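Local coordinates for B-type flagellar hook-associated protein 2 (Pseudomonas aeruginosa, PDB 5FHY) that caps the growing tip of the flagellar filament, where it promotes flagellin polymerization and keeps exported flagellin from leaking away unassembled, at residues Thr35-Val40 against Pro209-Val214; Thr124-Asp129 against Ala170-Ile175; Ile109-Gly114 against Leu158-Ala163; Ile49-Ile54 against Ser115-Ser120; Phe62-Leu67 against Ser135-Gly140. One frame throughout, in Å; residues are numbered along the deposited sequence.

Interaction 1 of 5, residues Thr35-Val40 against Pro209-Val214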
# COMPACT_ATOMS: atom_id res chain seq x y z
N THR B 35 6.29 -31.15 38.90
CA THR B 35 7.34 -30.17 38.65
C THR B 35 8.67 -30.71 39.15
O THR B 35 8.72 -31.41 40.16
CB THR B 35 7.02 -28.83 39.33
OG1 THR B 35 8.19 -28.01 39.33
CG2 THR B 35 6.56 -29.05 40.76
N TYR B 36 9.75 -30.42 38.44
CA TYR B 36 11.04 -31.00 38.77
C TYR B 36 12.16 -29.99 38.64
O TYR B 36 12.23 -29.24 37.66
CB TYR B 36 11.33 -32.21 37.88
CG TYR B 36 10.25 -33.27 37.90
CD1 TYR B 36 10.25 -34.27 38.86
CD2 TYR B 36 9.23 -33.28 36.94
CE1 TYR B 36 9.27 -35.24 38.89
CE2 TYR B 36 8.25 -34.25 36.96
CZ TYR B 36 8.27 -35.23 37.93
OH TYR B 36 7.29 -36.20 37.96
N GLN B 37 13.04 -29.96 39.63
CA GLN B 37 14.22 -29.13 39.57
C GLN B 37 15.38 -29.95 39.04
O GLN B 37 15.75 -30.98 39.62
CB GLN B 37 14.54 -28.54 40.94
CG GLN B 37 13.47 -27.59 41.45
CD GLN B 37 13.34 -26.34 40.60
OE1 GLN B 37 12.44 -26.25 39.76
NE2 GLN B 37 14.23 -25.38 40.81
N ILE B 38 15.97 -29.49 37.95
CA ILE B 38 16.95 -30.29 37.23
C ILE B 38 18.28 -29.57 37.09
O ILE B 38 18.33 -28.40 36.72
CB ILE B 38 16.43 -30.68 35.83
CG1 ILE B 38 15.11 -31.43 35.94
CG2 ILE B 38 17.46 -31.51 35.08
CD1 ILE B 38 14.70 -32.14 34.68
N GLN B 39 19.36 -30.28 37.40
CA GLN B 39 20.70 -29.79 37.15
C GLN B 39 21.35 -30.69 36.11
O GLN B 39 21.08 -31.89 36.07
CB GLN B 39 21.54 -29.76 38.43
CG GLN B 39 21.05 -28.80 39.51
CD GLN B 39 21.96 -28.77 40.73
OE1 GLN B 39 23.12 -29.17 40.67
NE2 GLN B 39 21.44 -28.28 41.85
N VAL B 40 22.21 -30.12 35.28
CA VAL B 40 23.03 -30.92 34.38
C VAL B 40 24.49 -30.67 34.74
O VAL B 40 25.01 -29.59 34.50
CB VAL B 40 22.78 -30.56 32.90
CG1 VAL B 40 23.77 -31.30 32.00
CG2 VAL B 40 21.34 -30.90 32.51
N PRO B 209 19.32 -24.15 38.76
CA PRO B 209 18.68 -25.33 38.19
C PRO B 209 17.49 -24.98 37.30
O PRO B 209 16.88 -23.92 37.47
CB PRO B 209 18.22 -26.10 39.43
CG PRO B 209 17.91 -25.02 40.41
CD PRO B 209 18.94 -23.94 40.17
N ILE B 210 17.17 -25.86 36.36
CA ILE B 210 16.03 -25.67 35.48
C ILE B 210 14.75 -26.20 36.12
O ILE B 210 14.76 -27.27 36.73
CB ILE B 210 16.26 -26.36 34.11
CG1 ILE B 210 17.49 -25.77 33.42
CG2 ILE B 210 15.06 -26.21 33.21
CD1 ILE B 210 17.36 -24.30 33.11
N THR B 211 13.65 -25.47 35.98
CA THR B 211 12.35 -25.99 36.38
C THR B 211 11.69 -26.68 35.20
O THR B 211 11.50 -26.07 34.14
CB THR B 211 11.42 -24.88 36.91
OG1 THR B 211 12.03 -24.24 38.04
CG2 THR B 211 10.08 -25.46 37.33
N LEU B 212 11.32 -27.94 35.37
CA LEU B 212 10.66 -28.69 34.31
C LEU B 212 9.22 -29.03 34.69
O LEU B 212 8.98 -29.72 35.69
CB LEU B 212 11.42 -29.98 33.99
CG LEU B 212 10.76 -30.84 32.91
CD1 LEU B 212 11.12 -30.29 31.54
CD2 LEU B 212 11.17 -32.31 33.05
N THR B 213 8.27 -28.57 33.89
CA THR B 213 6.86 -28.72 34.20
C THR B 213 6.15 -29.66 33.22
O THR B 213 6.12 -29.40 32.02
CB THR B 213 6.13 -27.37 34.19
OG1 THR B 213 6.96 -26.37 34.81
CG2 THR B 213 4.81 -27.47 34.94
N VAL B 214 5.59 -30.74 33.74
CA VAL B 214 4.84 -31.68 32.92
C VAL B 214 3.35 -31.42 33.08
O VAL B 214 2.77 -31.65 34.15
CB VAL B 214 5.16 -33.15 33.28
CG1 VAL B 214 4.24 -34.09 32.51
CG2 VAL B 214 6.62 -33.46 33.00

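Interaction 2 of 5, residues Thr124-Asp129 against Ala170-Ile175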
# COMPACT_ATOMS: atom_id res chain seq x y z
N THR B 124 28.45 -43.22 23.17
CA THR B 124 28.67 -42.49 24.41
C THR B 124 28.57 -43.43 25.60
O THR B 124 27.88 -44.45 25.54
CB THR B 124 27.66 -41.35 24.58
OG1 THR B 124 26.33 -41.85 24.39
CG2 THR B 124 27.93 -40.24 23.57
N GLY B 125 29.28 -43.10 26.68
CA GLY B 125 29.20 -43.86 27.91
C GLY B 125 30.54 -44.25 28.49
O GLY B 125 31.56 -44.14 27.81
N ASP B 126 30.55 -44.67 29.75
CA ASP B 126 31.78 -45.14 30.40
C ASP B 126 32.31 -46.42 29.75
O ASP B 126 31.55 -47.36 29.51
CB ASP B 126 31.53 -45.38 31.89
CG ASP B 126 31.33 -44.10 32.68
OD1 ASP B 126 32.02 -43.10 32.39
OD2 ASP B 126 30.46 -44.09 33.58
N GLY B 127 33.61 -46.45 29.49
CA GLY B 127 34.26 -47.66 29.01
C GLY B 127 34.20 -47.91 27.51
O GLY B 127 34.77 -48.88 27.02
N LYS B 128 33.51 -47.04 26.78
CA LYS B 128 33.40 -47.21 25.34
C LYS B 128 34.57 -46.50 24.66
O LYS B 128 34.39 -45.74 23.71
CB LYS B 128 32.06 -46.66 24.81
CG LYS B 128 30.83 -47.44 25.27
CD LYS B 128 30.39 -46.97 26.64
CE LYS B 128 29.18 -47.72 27.15
NZ LYS B 128 28.84 -47.27 28.53
N ASP B 129 35.78 -46.77 25.15
CA ASP B 129 36.99 -46.18 24.58
C ASP B 129 37.44 -46.97 23.36
O ASP B 129 37.22 -48.18 23.29
CB ASP B 129 38.11 -46.14 25.63
CG ASP B 129 37.84 -45.15 26.75
OD1 ASP B 129 37.36 -44.03 26.48
OD2 ASP B 129 38.13 -45.50 27.92
N ALA B 170 35.57 -41.42 26.49
CA ALA B 170 34.19 -41.88 26.54
C ALA B 170 33.78 -41.96 28.00
O ALA B 170 34.52 -42.48 28.83
CB ALA B 170 34.04 -43.23 25.85
N ALA B 171 32.60 -41.44 28.32
CA ALA B 171 32.18 -41.37 29.71
C ALA B 171 30.68 -41.15 29.83
O ALA B 171 30.03 -40.68 28.89
CB ALA B 171 32.93 -40.25 30.43
N ASN B 172 30.13 -41.48 30.99
CA ASN B 172 28.73 -41.19 31.25
C ASN B 172 28.58 -39.74 31.67
O ASN B 172 29.52 -39.14 32.19
CB ASN B 172 28.16 -42.10 32.35
CG ASN B 172 27.92 -43.52 31.89
OD1 ASN B 172 28.52 -43.99 30.93
ND2 ASN B 172 27.03 -44.21 32.58
N GLY B 173 27.40 -39.19 31.45
CA GLY B 173 27.10 -37.85 31.93
C GLY B 173 26.42 -37.97 33.29
O GLY B 173 26.26 -39.07 33.82
N GLU B 174 26.04 -36.83 33.86
CA GLU B 174 25.35 -36.83 35.14
C GLU B 174 24.31 -35.72 35.21
O GLU B 174 24.58 -34.58 34.83
CB GLU B 174 26.33 -36.68 36.29
CG GLU B 174 25.71 -36.93 37.66
CD GLU B 174 26.69 -36.73 38.81
OE1 GLU B 174 27.38 -35.69 38.82
OE2 GLU B 174 26.76 -37.60 39.70
N ILE B 175 23.13 -36.08 35.69
CA ILE B 175 22.10 -35.10 35.98
C ILE B 175 21.60 -35.32 37.40
O ILE B 175 21.89 -36.35 38.02
CB ILE B 175 20.91 -35.18 35.00
CG1 ILE B 175 20.16 -36.50 35.18
CG2 ILE B 175 21.37 -35.06 33.56
CD1 ILE B 175 19.03 -36.69 34.19
O HOH W 1 35.89 -44.73 29.20

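Interaction 3 of 5, residues Ile109-Gly114 against Leu158-Ala163. With NA (sodium ion), chain E.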
# COMPACT_ATOMS: atom_id res chain seq x y z
N ILE B 109 45.56 -36.29 10.24
CA ILE B 109 45.84 -34.93 10.66
C ILE B 109 47.33 -34.68 10.51
O ILE B 109 48.16 -35.44 11.00
CB ILE B 109 45.41 -34.66 12.12
CG1 ILE B 109 43.89 -34.49 12.20
CG2 ILE B 109 46.07 -33.40 12.67
CD1 ILE B 109 43.39 -34.10 13.58
N THR B 110 47.66 -33.59 9.82
CA THR B 110 49.05 -33.27 9.52
C THR B 110 49.51 -32.10 10.37
O THR B 110 49.06 -30.97 10.21
CB THR B 110 49.24 -32.92 8.02
OG1 THR B 110 48.63 -33.94 7.22
CG2 THR B 110 50.71 -32.82 7.67
N ASP B 111 50.42 -32.38 11.30
CA ASP B 111 50.95 -31.36 12.19
C ASP B 111 52.45 -31.22 11.99
O ASP B 111 52.99 -31.63 10.96
CB ASP B 111 50.62 -31.69 13.65
CG ASP B 111 51.23 -33.00 14.12
OD1 ASP B 111 51.43 -33.91 13.29
OD2 ASP B 111 51.51 -33.12 15.33
N ASN B 112 53.14 -30.63 12.96
CA ASN B 112 54.58 -30.41 12.82
C ASN B 112 55.37 -31.68 13.07
O ASN B 112 56.58 -31.72 12.85
CB ASN B 112 55.05 -29.31 13.77
CG ASN B 112 54.53 -27.95 13.38
OD1 ASN B 112 54.18 -27.71 12.22
ND2 ASN B 112 54.46 -27.04 14.35
N SER B 113 54.68 -32.73 13.51
CA SER B 113 55.32 -34.01 13.80
C SER B 113 55.19 -34.95 12.61
O SER B 113 55.92 -35.93 12.49
CB SER B 113 54.70 -34.65 15.04
OG SER B 113 54.81 -33.82 16.17
N GLY B 114 54.23 -34.66 11.74
CA GLY B 114 53.96 -35.50 10.59
C GLY B 114 52.46 -35.66 10.37
O GLY B 114 51.68 -34.75 10.64
N LEU B 158 45.78 -36.19 24.78
CA LEU B 158 46.65 -35.76 23.68
C LEU B 158 47.24 -34.38 23.94
O LEU B 158 46.53 -33.46 24.34
CB LEU B 158 45.88 -35.76 22.36
CG LEU B 158 46.69 -35.38 21.10
CD1 LEU B 158 47.77 -36.42 20.82
CD2 LEU B 158 45.79 -35.17 19.89
N SER B 159 48.54 -34.26 23.74
CA SER B 159 49.21 -32.97 23.75
C SER B 159 50.10 -32.90 22.53
O SER B 159 50.24 -33.89 21.80
CB SER B 159 50.03 -32.79 25.03
OG SER B 159 51.06 -33.75 25.12
N ASP B 160 50.69 -31.73 22.28
CA ASP B 160 51.52 -31.54 21.09
C ASP B 160 52.73 -32.47 21.10
O ASP B 160 53.28 -32.77 22.15
CB ASP B 160 51.97 -30.08 20.97
CG ASP B 160 52.72 -29.80 19.69
OD1 ASP B 160 52.30 -30.34 18.64
OD2 ASP B 160 53.72 -29.05 19.72
N GLY B 161 53.13 -32.94 19.92
CA GLY B 161 54.20 -33.91 19.82
C GLY B 161 53.75 -35.12 19.03
O GLY B 161 52.56 -35.29 18.76
N ALA B 162 54.70 -35.98 18.68
CA ALA B 162 54.40 -37.14 17.85
C ALA B 162 53.68 -38.24 18.64
O ALA B 162 53.06 -39.13 18.05
CB ALA B 162 55.67 -37.69 17.22
N ALA B 163 53.77 -38.17 19.96
CA ALA B 163 53.18 -39.20 20.81
C ALA B 163 51.67 -39.26 20.68
O ALA B 163 51.02 -38.27 20.36
CB ALA B 163 53.55 -38.96 22.26
NA NA E . 51.66 -36.04 21.55

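Interaction 4 of 5, residues Ile49-Ile54 against Ser115-Ser120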
# COMPACT_ATOMS: atom_id res chain seq x y z
N ILE B 49 40.51 -40.56 19.66
CA ILE B 49 41.93 -40.69 19.94
C ILE B 49 42.78 -40.28 18.76
O ILE B 49 42.30 -40.15 17.64
CB ILE B 49 42.28 -42.14 20.33
CG1 ILE B 49 42.23 -43.05 19.10
CG2 ILE B 49 41.35 -42.65 21.42
CD1 ILE B 49 42.76 -44.43 19.33
N ALA B 50 44.07 -40.09 19.02
CA ALA B 50 45.03 -39.76 17.98
C ALA B 50 46.24 -40.67 18.14
O ALA B 50 46.84 -40.73 19.21
CB ALA B 50 45.44 -38.30 18.05
N LEU B 51 46.60 -41.37 17.07
CA LEU B 51 47.71 -42.32 17.13
C LEU B 51 49.03 -41.58 16.92
O LEU B 51 49.03 -40.36 16.76
CB LEU B 51 47.54 -43.44 16.10
CG LEU B 51 46.20 -44.17 16.14
CD1 LEU B 51 46.12 -45.21 15.04
CD2 LEU B 51 45.95 -44.80 17.52
N GLN B 52 50.14 -42.31 16.95
CA GLN B 52 51.45 -41.70 16.78
C GLN B 52 51.56 -41.00 15.44
O GLN B 52 50.98 -41.44 14.45
CB GLN B 52 52.57 -42.75 16.90
CG GLN B 52 52.95 -43.10 18.32
CD GLN B 52 54.12 -44.07 18.39
OE1 GLN B 52 55.13 -43.89 17.70
NE2 GLN B 52 54.00 -45.09 19.24
N ALA B 53 52.31 -39.90 15.41
CA ALA B 53 52.54 -39.17 14.16
C ALA B 53 53.62 -39.90 13.38
O ALA B 53 54.61 -40.35 13.95
CB ALA B 53 52.94 -37.73 14.43
N ILE B 54 53.42 -40.01 12.07
CA ILE B 54 54.37 -40.71 11.23
C ILE B 54 55.25 -39.70 10.50
O ILE B 54 54.76 -38.88 9.73
CB ILE B 54 53.66 -41.63 10.22
CG1 ILE B 54 52.64 -42.51 10.95
CG2 ILE B 54 54.66 -42.47 9.47
CD1 ILE B 54 53.26 -43.38 12.02
N SER B 115 52.07 -36.83 9.87
CA SER B 115 50.67 -37.16 9.71
C SER B 115 50.34 -38.34 10.63
O SER B 115 51.19 -39.18 10.89
CB SER B 115 50.34 -37.50 8.25
OG SER B 115 50.56 -36.39 7.40
N ARG B 116 49.10 -38.40 11.11
CA ARG B 116 48.71 -39.45 12.04
C ARG B 116 47.25 -39.83 11.83
O ARG B 116 46.47 -39.06 11.26
CB ARG B 116 48.92 -39.00 13.49
CG ARG B 116 47.85 -38.03 14.01
CD ARG B 116 48.17 -37.60 15.43
NE ARG B 116 49.28 -36.65 15.44
CZ ARG B 116 50.09 -36.45 16.48
NH1 ARG B 116 49.91 -37.13 17.60
NH2 ARG B 116 51.07 -35.57 16.38
N LEU B 117 46.88 -41.02 12.30
CA LEU B 117 45.50 -41.45 12.18
C LEU B 117 44.70 -40.93 13.36
O LEU B 117 45.14 -41.02 14.50
CB LEU B 117 45.41 -42.98 12.10
CG LEU B 117 45.87 -43.62 10.79
CD1 LEU B 117 46.18 -45.10 10.99
CD2 LEU B 117 44.84 -43.42 9.70
N VAL B 118 43.52 -40.39 13.08
CA VAL B 118 42.64 -39.88 14.12
C VAL B 118 41.32 -40.65 14.04
O VAL B 118 40.63 -40.61 13.02
CB VAL B 118 42.39 -38.36 13.98
CG1 VAL B 118 41.33 -37.89 14.98
CG2 VAL B 118 43.69 -37.59 14.18
N LEU B 119 40.99 -41.36 15.11
CA LEU B 119 39.83 -42.24 15.11
C LEU B 119 38.75 -41.76 16.07
O LEU B 119 39.05 -41.30 17.17
CB LEU B 119 40.26 -43.67 15.45
CG LEU B 119 41.10 -44.44 14.42
CD1 LEU B 119 42.56 -43.99 14.41
CD2 LEU B 119 41.02 -45.93 14.70
N SER B 120 37.50 -41.83 15.62
CA SER B 120 36.37 -41.37 16.43
C SER B 120 35.30 -42.45 16.57
O SER B 120 35.07 -43.24 15.66
CB SER B 120 35.74 -40.12 15.82
OG SER B 120 36.65 -39.03 15.83
O HOH W 2 49.08 -42.60 12.95

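Interaction 5 of 5, residues Phe62-Leu67 against Ser135-Gly140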
# COMPACT_ATOMS: atom_id res chain seq x y z
N PHE B 62 53.78 -49.01 5.72
CA PHE B 62 53.77 -49.80 6.94
C PHE B 62 54.21 -51.25 6.74
O PHE B 62 53.97 -51.85 5.69
CB PHE B 62 52.37 -49.77 7.56
CG PHE B 62 51.98 -48.43 8.11
CD1 PHE B 62 52.63 -47.90 9.21
CD2 PHE B 62 50.96 -47.69 7.53
CE1 PHE B 62 52.27 -46.67 9.73
CE2 PHE B 62 50.60 -46.46 8.04
CZ PHE B 62 51.26 -45.95 9.14
N ASN B 63 54.86 -51.80 7.76
CA ASN B 63 55.17 -53.22 7.83
C ASN B 63 53.91 -54.07 7.72
O ASN B 63 52.81 -53.58 7.95
CB ASN B 63 55.90 -53.55 9.13
CG ASN B 63 57.31 -53.01 9.16
OD1 ASN B 63 57.88 -52.67 8.13
ND2 ASN B 63 57.89 -52.94 10.35
N SER B 64 54.08 -55.35 7.39
CA SER B 64 52.95 -56.26 7.29
C SER B 64 52.45 -56.61 8.70
O SER B 64 53.21 -56.53 9.66
CB SER B 64 53.35 -57.53 6.53
OG SER B 64 52.30 -58.48 6.51
N GLY B 65 51.18 -56.97 8.81
CA GLY B 65 50.62 -57.37 10.09
C GLY B 65 49.10 -57.30 10.16
O GLY B 65 48.43 -57.41 9.13
N THR B 66 48.57 -57.11 11.36
CA THR B 66 47.12 -57.08 11.57
C THR B 66 46.68 -56.00 12.57
O THR B 66 47.33 -55.80 13.60
CB THR B 66 46.58 -58.45 12.05
OG1 THR B 66 47.22 -59.50 11.32
CG2 THR B 66 45.07 -58.54 11.85
N LEU B 67 45.58 -55.32 12.27
CA LEU B 67 45.00 -54.35 13.19
C LEU B 67 43.68 -54.85 13.77
O LEU B 67 42.73 -55.12 13.03
CB LEU B 67 44.77 -53.00 12.51
CG LEU B 67 45.95 -52.13 12.08
CD1 LEU B 67 45.48 -50.69 11.88
CD2 LEU B 67 47.09 -52.21 13.06
N SER B 135 49.61 -56.57 15.78
CA SER B 135 50.58 -57.63 15.58
C SER B 135 51.45 -57.29 14.37
O SER B 135 50.96 -57.25 13.25
CB SER B 135 49.90 -58.99 15.38
OG SER B 135 49.31 -59.46 16.58
N ASP B 136 52.73 -57.05 14.60
CA ASP B 136 53.62 -56.55 13.55
C ASP B 136 54.57 -57.63 13.04
O ASP B 136 55.33 -58.22 13.81
CB ASP B 136 54.42 -55.35 14.06
CG ASP B 136 55.28 -54.72 12.99
OD1 ASP B 136 55.04 -54.98 11.79
OD2 ASP B 136 56.21 -53.96 13.34
N ASP B 137 54.53 -57.89 11.74
CA ASP B 137 55.40 -58.91 11.14
C ASP B 137 56.86 -58.46 11.16
O ASP B 137 57.76 -59.27 10.98
CB ASP B 137 54.96 -59.23 9.71
CG ASP B 137 53.62 -59.92 9.65
OD1 ASP B 137 53.19 -60.48 10.68
OD2 ASP B 137 53.00 -59.92 8.56
N GLY B 138 57.08 -57.16 11.36
CA GLY B 138 58.42 -56.62 11.47
C GLY B 138 59.06 -56.34 10.13
O GLY B 138 60.22 -55.93 10.05
N SER B 139 58.30 -56.56 9.06
CA SER B 139 58.80 -56.35 7.71
C SER B 139 57.64 -56.12 6.75
O SER B 139 56.54 -56.63 6.96
CB SER B 139 59.64 -57.54 7.26
OG SER B 139 58.87 -58.73 7.22
N GLY B 140 57.89 -55.34 5.71
CA GLY B 140 56.89 -55.04 4.71
C GLY B 140 56.98 -53.61 4.23
O GLY B 140 56.48 -53.26 3.16

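Interaction 1 of 5, residues Thr35-Val40 against Pro209-Val214
I38 and L212 carry the dense part of this contact, on the strand face they share with Y36 and I210. I38 CD1 lies 3.9 Å from L212 CD2, the two side chains meeting at a slant. Further along, V214 CG2 reaches the edge of the Y36 ring, 4.4 Å from Y36 CE2. S26 of strand 24-28 and T246 of the second subunit also pack on L212, while K48 of the third subunit makes a cation-pi contact with Y36. The face with T35, Q37 and T211 is looser and more open to solvent. Here the Q37 chain bends at CG (chi2 -65°), and T211 OG1 donates to Q37 OE1 at 2.7 Å, in the amide plane and on a lone pair. T35 OG1 touches T211 CG2 at 3.8 Å. Between the two faces run four backbone bonds, two in the hydrogen-bonded pair Y36-L212 and two in I38-I210; L212 N to Y36 O measures 2.8 Å. This is regular antiparallel pairing, and since L212, T213 and V214 also pair with a strand of the second subunit, it forms part of an intersubunit beta sheet.

Interaction 2 of 5, residues Thr124-Asp129 against Ala170-Ile175
Chi1 of D126 and of N172 (-70° and -74°) puts each CG anti to its carbonyl carbon, beside the backbone N; the D126 carboxylate and the N172 amide lie stacked. D126 belongs to a type II beta turn, G125 to K128, in the loop between strands 114-121 and 130-136; N172 lies just ahead of strand 173-177, so the contact joins the turn to the start of a strand in a different sheet. The planes of the two flat groups are 4° apart, D126 OD2 lying 3.1 Å from N172 CG, although the side chains as a whole cross at about a right angle. N172 N donates to D126 OD1 at 2.9 Å, approaching from well above the carboxylate plane. In return N172 OD1 faces D126 N, but that separation is modelled too short for its length to be trusted. N172 ND2 has its own partner in S183 OG. A170 points its methyl toward the turn, with CB 3.3 Å from both G125 O and K128 O, and A170 N donates to D129 OD1 at 3.2 Å, nearly in line with the C-O bond. K128 NZ turns back to D126 O at 2.9 Å, bracing the turn from inside its own segment. One water joins the two backbones: it accepts from G127 N and donates to A170 O and to D129 OD2, the last two each 2.7 Å from its oxygen.

Interaction 3 of 5, residues Ile109-Gly114 against Leu158-Ala163
S113, A162 and G161 bury most of this small surface contact, in which the tip of a beta hairpin meets a sodium-binding loop. The hairpin joins strands 104-111 and 114-121, and D111 N bonds to G114 O at 2.8 Å where they meet. S113 directs its CB at the loop, 3.9 Å from A162 CB; both residues also touch A53. S113 OG, anti to the carbonyl carbon (chi1 -58°), rests against the peptide linking the two loop residues, 3.3 Å from G161 C. It is close to A162 N as well, but the angle is too poor for a hydrogen bond, so what crosses here is van der Waals packing. Beside it, D111 OD2 comes within 4.4 Å of D160 OD1, a like-charge pair. Each carboxylate has its own partner: D111 OD2 makes a salt bridge with R116, and D160 OD1 accepts from the backbone N of K181 in the fourth subunit. These partners probably ease the repulsion. The loop curls round the metal on its other side, where S159 O and A163 O each coordinate the sodium ion at 2.6 Å.

Interaction 4 of 5, residues Ile49-Ile54 against Ser115-Ser120
L51 CD1 fits between L117 and L119, 3.8 Å from L117 CB and equally far from L119 CD1. On the other side of the strand pair R116 runs across the opposing backbone. Its CD lies 3.2 Å from L51 O, and chi3 (74°) turns NE out of the extended line of the chain. The A53 methyl sits over one face of the guanidinium, displaced toward its rim and 3.5 Å from R116 NH2. The backbones holding these groups pair antiparallel: I49 and L119 exchange two bonds, and L51 N meets L117 O at 3.0 Å almost dead straight (179°). Beyond L51 the register slips by one residue. A water bridges the interruption, donating to Q52 O and accepting from L117 N at 2.8 Å, before I54 N resumes the pairing with S115 O at 2.7 Å. Further out, helix 88-98 covers the leucine side, M91 on L117 and I95 on L119. Outside the two segments R116 NH2 donates to G161 O as well as meeting D111, while NH1 bonds weakly to A163 O, itself a sodium ligand. The buried guanidinium is thus met by a carboxylate and carbonyl oxygens, which probably stabilises its positive charge even with a sodium ion about 4 Å from the R116 side chain.

Interaction 5 of 5, residues Phe62-Leu67 against Ser135-Gly140
T66 and S135 form an antiparallel hydrogen-bonded pair, T66 N to S135 O measuring 3.1 Å, next to the non-hydrogen-bonded pair G65-D136. G65 is extended at a positive phi (160°) that glycine readily takes, and its CA lies close against S135 O. Past this pair the strands part, yet two backbone bonds continue: D137 N to S64 O at 2.8 Å, and S64 N to S139 O, where the donor sits above the carbonyl plane. Together the segments form one end of a three-stranded antiparallel sheet with 65-71 in the middle, between 74-81 and 130-136. Of the side chains, S64 makes the hydrogen bond across the contact. Its OG, anti to the backbone N (chi1 176°), donates to D137 OD2 at 2.6 Å, on the anti side of the carboxylate. D136 shapes the bend beyond the strand through an Asx turn, OD1 accepting from G138 N at 3.0 Å from above the carboxylate plane. N63 lies against the same group, with N63 CB 3.1 Å from D136 OD1 and the amide and carboxylate planes nearly coplanar, 20° apart. D136 OD2 is weakly bonded to L145 N and S144 OG. F62 leads its ring away from this pairing, to L88 and M91 of helix 88-98.

In the fold
The five contacts of this fragment of the cap protein spread over two beta-rich lobes. Interaction 1 closes the longest loop of chain and encloses all the others; it shares a four-stranded sheet with strand 173-177 of interaction 2, and Q39 and V40 touch I175. Interaction 2 lies nearest the chain's centre, between the lobes. Interactions 3 and 4, with centres about 8 Å apart, share the sheet holding hairpin 104-111/114-121 and meet through R116. Interaction 5, centre about 17 Å from that of interaction 4, belongs to the neighbouring three-stranded sheet and touches interaction 4 where F62 meets I54. Interactions 1, 3 and, through R116, 4 also reach other subunits, so both lobes take part in assembly.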